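Side-chain contacts in prolyl oligopeptidase (Novosphingobium capsulatum, PDB 1YR2), which probably hydrolyses oligopeptides on the carboxyl side of proline, and more slowly of alanine, as a serine peptidase of family S9A: residues S180-D183 and W188-V191; G496-A501 and V617-Y622. One frame throughout, in Å; residues are numbered along the deposited sequence.

Interaction 1: S180-D183 and W188-V191; sequences SVQD and WRTV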
loop_
_atom_site.group_PDB
_atom_site.type_symbol
_atom_site.label_atom_id
_atom_site.label_comp_id
_atom_site.label_asym_id
_atom_site.label_seq_id
_atom_site.Cartn_x
_atom_site.Cartn_y
_atom_site.Cartn_z
ATOM N N SER A 180 0.792 -3.255 24.857
ATOM C CA SER A 180 0.895 -4.674 24.544
ATOM C C SER A 180 2.297 -5.011 24.036
ATOM O O SER A 180 2.786 -4.350 23.093
ATOM C CB SER A 180 -0.073 -4.932 23.415
ATOM O OG SER A 180 -0.244 -6.266 23.299
ATOM N N VAL A 181 2.879 -6.073 24.559
ATOM C CA VAL A 181 4.250 -6.477 24.256
ATOM C C VAL A 181 4.266 -7.878 23.663
ATOM O O VAL A 181 3.612 -8.770 24.188
ATOM C CB VAL A 181 5.106 -6.529 25.544
ATOM C CG1 VAL A 181 6.511 -6.905 25.215
ATOM C CG2 VAL A 181 5.099 -5.169 26.288
ATOM N N GLN A 182 5.044 -8.066 22.614
ATOM C CA GLN A 182 5.144 -9.350 21.940
ATOM C C GLN A 182 6.555 -9.824 22.175
ATOM O O GLN A 182 7.491 -9.092 21.871
ATOM C CB GLN A 182 4.916 -9.170 20.444
ATOM C CG GLN A 182 5.308 -10.405 19.596
ATOM C CD GLN A 182 5.110 -10.156 18.108
ATOM O OE1 GLN A 182 5.445 -9.085 17.602
ATOM N NE2 GLN A 182 4.562 -11.120 17.420
ATOM N N ASP A 183 6.705 -11.048 22.649
ATOM C CA ASP A 183 8.027 -11.672 22.809
ATOM C C ASP A 183 8.284 -12.611 21.641
ATOM O O ASP A 183 7.515 -13.536 21.391
ATOM C CB ASP A 183 8.126 -12.415 24.139
ATOM C CG ASP A 183 8.378 -11.462 25.320
ATOM O OD1 ASP A 183 9.561 -11.148 25.621
ATOM O OD2 ASP A 183 7.445 -10.932 25.987
ATOM N N TRP A 188 0.851 -14.443 21.318
ATOM C CA TRP A 188 0.491 -14.073 22.689
ATOM C C TRP A 188 1.025 -12.648 22.958
ATOM O O TRP A 188 2.024 -12.239 22.367
ATOM C CB TRP A 188 1.119 -15.026 23.699
ATOM C CG TRP A 188 0.542 -16.455 23.724
ATOM C CD1 TRP A 188 1.218 -17.638 23.462
ATOM C CD2 TRP A 188 -0.799 -16.832 24.059
ATOM N NE1 TRP A 188 0.359 -18.708 23.595
ATOM C CE2 TRP A 188 -0.880 -18.249 23.970
ATOM C CE3 TRP A 188 -1.955 -16.112 24.432
ATOM C CZ2 TRP A 188 -2.073 -18.951 24.221
ATOM C CZ3 TRP A 188 -3.118 -16.795 24.701
ATOM C CH2 TRP A 188 -3.172 -18.220 24.603
ATOM N N ARG A 189 0.384 -11.932 23.875
ATOM C CA ARG A 189 0.825 -10.627 24.294
ATOM C C ARG A 189 0.801 -10.551 25.799
ATOM O O ARG A 189 0.067 -11.304 26.487
ATOM C CB ARG A 189 -0.093 -9.570 23.735
ATOM C CG ARG A 189 -0.053 -9.434 22.245
ATOM C CD ARG A 189 1.260 -8.901 21.670
ATOM N NE ARG A 189 1.167 -8.768 20.226
ATOM C CZ ARG A 189 1.477 -9.725 19.363
ATOM N NH1 ARG A 189 1.877 -10.908 19.772
ATOM N NH2 ARG A 189 1.349 -9.509 18.079
ATOM N N THR A 190 1.616 -9.665 26.341
ATOM C CA THR A 190 1.543 -9.320 27.748
ATOM C C THR A 190 1.130 -7.868 27.750
ATOM O O THR A 190 1.761 -7.069 27.055
ATOM C CB THR A 190 2.878 -9.423 28.433
ATOM O OG1 THR A 190 3.364 -10.782 28.367
ATOM C CG2 THR A 190 2.749 -9.030 29.979
ATOM N N VAL A 191 0.077 -7.506 28.488
ATOM C CA VAL A 191 -0.294 -6.101 28.602
ATOM C C VAL A 191 0.292 -5.519 29.866
ATOM O O VAL A 191 0.166 -6.092 30.901
ATOM C CB VAL A 191 -1.790 -5.915 28.585
ATOM C CG1 VAL A 191 -2.151 -4.459 28.778
ATOM C CG2 VAL A 191 -2.366 -6.435 27.230
HETATM O O HOH W 1 4.738 -11.034 26.181
HETATM O O HOH W 2 4.553 -12.553 23.652
#
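V181 and T190 form an antiparallel hydrogen-bonded pair: V181 N lies 2.9 Å from T190 O, and T190 N lies 3.1 Å from V181 O. S180 and V191, next to it, are a non-hydrogen-bonded pair. The side chains of V181 and T190 share one face of the sheet; those of S180 and V191 share the other. R189 makes the main side-chain contact. Its chain bends at chi2 (-67°) and then runs beside Q182, both pointing the same way. Q182 CB and CG lie over one guanidinium face, with CG 3.5 Å from R189 NH1. The amide and guanidinium planes are 42° apart. R189 NH1 bonds W188 O at 2.9 Å, from above that carbonyl's plane. Q182 NE2 and R189 NH1 both bond S186 O, and R189 NE forms a salt bridge with D166, so several bonds limit rotation of the guanidinium. S180 OG packs against the aliphatic part of R189, 3.3 Å from its CB. One water links V181 O, D183 OD2 and T190 OG1, and T190 OG1 also bonds K207. A second water joins D183 N to W188 O, where the strands draw apart. The two strands are the middle pair of a four-stranded antiparallel blade of the beta-propeller, with strand 163-170 flanking 176-183 and strand 204-210 flanking 188-195.

Interaction 2: G496-A501 and V617-Y622; sequences GGFNVA and VDDYGY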
loop_
_atom_site.group_PDB
_atom_site.type_symbol
_atom_site.label_atom_id
_atom_site.label_comp_id
_atom_site.label_asym_id
_atom_site.label_seq_id
_atom_site.Cartn_x
_atom_site.Cartn_y
_atom_site.Cartn_z
ATOM N N GLY A 496 -2.067 -3.688 -13.675
ATOM C CA GLY A 496 -3.197 -4.035 -14.518
ATOM C C GLY A 496 -3.658 -5.469 -14.318
ATOM O O GLY A 496 -3.557 -6.318 -15.215
ATOM N N GLY A 497 -4.166 -5.751 -13.136
ATOM C CA GLY A 497 -4.599 -7.111 -12.817
ATOM C C GLY A 497 -4.902 -7.363 -11.379
ATOM O O GLY A 497 -4.595 -6.539 -10.506
ATOM N N PHE A 498 -5.631 -8.451 -11.132
ATOM C CA PHE A 498 -5.794 -8.990 -9.771
ATOM C C PHE A 498 -6.461 -8.044 -8.776
ATOM O O PHE A 498 -6.297 -8.169 -7.566
ATOM C CB PHE A 498 -4.433 -9.497 -9.269
ATOM C CG PHE A 498 -3.871 -10.637 -10.140
ATOM C CD1 PHE A 498 -4.282 -11.963 -9.925
ATOM C CD2 PHE A 498 -3.038 -10.372 -11.213
ATOM C CE1 PHE A 498 -3.852 -12.975 -10.760
ATOM C CE2 PHE A 498 -2.605 -11.395 -12.041
ATOM C CZ PHE A 498 -2.973 -12.692 -11.783
ATOM N N ASN A 499 -7.287 -7.144 -9.292
ATOM C CA ASN A 499 -8.017 -6.208 -8.460
ATOM C C ASN A 499 -7.152 -5.226 -7.670
ATOM O O ASN A 499 -7.626 -4.569 -6.721
ATOM C CB ASN A 499 -8.947 -6.997 -7.523
ATOM C CG ASN A 499 -10.148 -6.207 -7.120
ATOM O OD1 ASN A 499 -10.696 -5.463 -7.923
ATOM N ND2 ASN A 499 -10.520 -6.304 -5.839
ATOM N N VAL A 500 -5.892 -5.098 -8.061
ATOM C CA VAL A 500 -4.959 -4.191 -7.423
ATOM C C VAL A 500 -5.273 -2.750 -7.821
ATOM O O VAL A 500 -5.319 -2.404 -9.018
ATOM C CB VAL A 500 -3.517 -4.571 -7.752
ATOM C CG1 VAL A 500 -2.518 -3.585 -7.165
ATOM C CG2 VAL A 500 -3.239 -5.965 -7.261
ATOM N N ALA A 501 -5.522 -1.922 -6.812
ATOM C CA ALA A 501 -5.811 -0.502 -7.042
ATOM C C ALA A 501 -4.571 0.314 -6.824
ATOM O O ALA A 501 -4.128 0.409 -5.697
ATOM C CB ALA A 501 -6.880 -0.041 -6.093
ATOM N N VAL A 617 -4.906 -18.615 -12.523
ATOM C CA VAL A 617 -5.928 -18.930 -13.507
ATOM C C VAL A 617 -7.164 -18.076 -13.370
ATOM O O VAL A 617 -7.844 -17.855 -14.356
ATOM C CB VAL A 617 -6.330 -20.432 -13.529
ATOM C CG1 VAL A 617 -5.146 -21.332 -13.934
ATOM C CG2 VAL A 617 -6.988 -20.876 -12.220
ATOM N N ASP A 618 -7.450 -17.544 -12.183
ATOM C CA ASP A 618 -8.644 -16.695 -12.008
ATOM C C ASP A 618 -8.592 -15.422 -12.837
ATOM O O ASP A 618 -9.627 -14.919 -13.287
ATOM C CB ASP A 618 -8.864 -16.316 -10.525
ATOM C CG ASP A 618 -9.895 -17.214 -9.815
ATOM O OD1 ASP A 618 -10.482 -18.187 -10.387
ATOM O OD2 ASP A 618 -10.100 -17.066 -8.598
ATOM N N ASP A 619 -7.391 -14.894 -13.079
ATOM C CA ASP A 619 -7.279 -13.771 -13.996
ATOM C C ASP A 619 -6.871 -14.186 -15.397
ATOM O O ASP A 619 -7.245 -13.527 -16.362
ATOM C CB ASP A 619 -6.204 -12.797 -13.520
ATOM C CG ASP A 619 -6.790 -11.632 -12.739
ATOM O OD1 ASP A 619 -7.665 -11.876 -11.868
ATOM O OD2 ASP A 619 -6.450 -10.453 -12.968
ATOM N N TYR A 620 -6.018 -15.200 -15.521
ATOM C CA TYR A 620 -5.401 -15.526 -16.826
ATOM C C TYR A 620 -6.117 -16.569 -17.678
ATOM O O TYR A 620 -5.927 -16.645 -18.891
ATOM C CB TYR A 620 -3.960 -16.015 -16.569
ATOM C CG TYR A 620 -3.004 -14.980 -16.011
ATOM C CD1 TYR A 620 -3.236 -13.607 -16.136
ATOM C CD2 TYR A 620 -1.852 -15.376 -15.347
ATOM C CE1 TYR A 620 -2.310 -12.631 -15.648
ATOM C CE2 TYR A 620 -0.929 -14.436 -14.858
ATOM C CZ TYR A 620 -1.158 -13.076 -15.022
ATOM O OH TYR A 620 -0.249 -12.191 -14.531
ATOM N N GLY A 621 -6.884 -17.412 -17.018
ATOM C CA GLY A 621 -7.561 -18.524 -17.655
ATOM C C GLY A 621 -6.760 -19.794 -17.545
ATOM O O GLY A 621 -5.709 -19.828 -16.863
ATOM N N TYR A 622 -7.226 -20.833 -18.272
ATOM C CA TYR A 622 -6.713 -22.195 -18.123
ATOM C C TYR A 622 -6.041 -22.681 -19.396
ATOM O O TYR A 622 -6.728 -22.832 -20.420
ATOM C CB TYR A 622 -7.866 -23.136 -17.805
ATOM C CG TYR A 622 -8.532 -22.841 -16.499
ATOM C CD1 TYR A 622 -9.498 -21.866 -16.409
ATOM C CD2 TYR A 622 -8.144 -23.484 -15.340
ATOM C CE1 TYR A 622 -10.099 -21.558 -15.196
ATOM C CE2 TYR A 622 -8.730 -23.195 -14.140
ATOM C CZ TYR A 622 -9.724 -22.241 -14.062
ATOM O OH TYR A 622 -10.299 -21.889 -12.840
#
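F498 CG lies anti to its carbonyl carbon (chi1 -62°), and Y620 has the same first torsion (-66°); these settings bring the two rings together. They form a T-shaped pair. The edge of F498 points at the face of Y620, with centroids 5.3 Å apart and planes at 82°. F498 CE2 is 3.7 Å from Y620 CZ. D619 lies over one face of the F498 ring. Its carboxylate is stacked nearly parallel to the ring, and its CB makes a CH-pi contact 3.9 Å from the ring centroid. F498 N donates to D619 OD2 at 2.8 Å, approaching from above the carboxylate plane. F498 therefore meets D619 with both its ring and its backbone N-H. F498 belongs to a type I' turn, G497 to V500, closed by V500 N to G497 O. This turn follows strand 490-493 of the alpha/beta-hydrolase sheet, and the short helix 617-620 packs against it. Y620 OH bonds N576, which directly follows S575 of a probable nucleophile elbow. N576 ND2 also bonds G496 O, tying both segments to the start of helix 576-587. D619 OD1 accepts a bond from H536, and W616 meets the F498 ring.

In the fold
The two contacts lie in different domains, their centres about 38 Å and their nearest atoms about 26 Å apart. They share no elements. Interaction 1 joins neighbouring strands of one hairpin in a propeller blade, with only four residues between its segments. Interaction 2 joins a turn and a short helix more than a hundred residues apart in the hydrolase fold. Interaction 1 is partly buried; paired backbone bonds carry it, with an arginine guanidinium packed on glutamine and bonded to carbonyls and a carboxylate, and bridging waters toward the hairpin end. Interaction 2 is largely buried and uses aromatic packing and a carboxylate. It lies near the probable nucleophile elbow, whereas interaction 1 is ordinary blade packing.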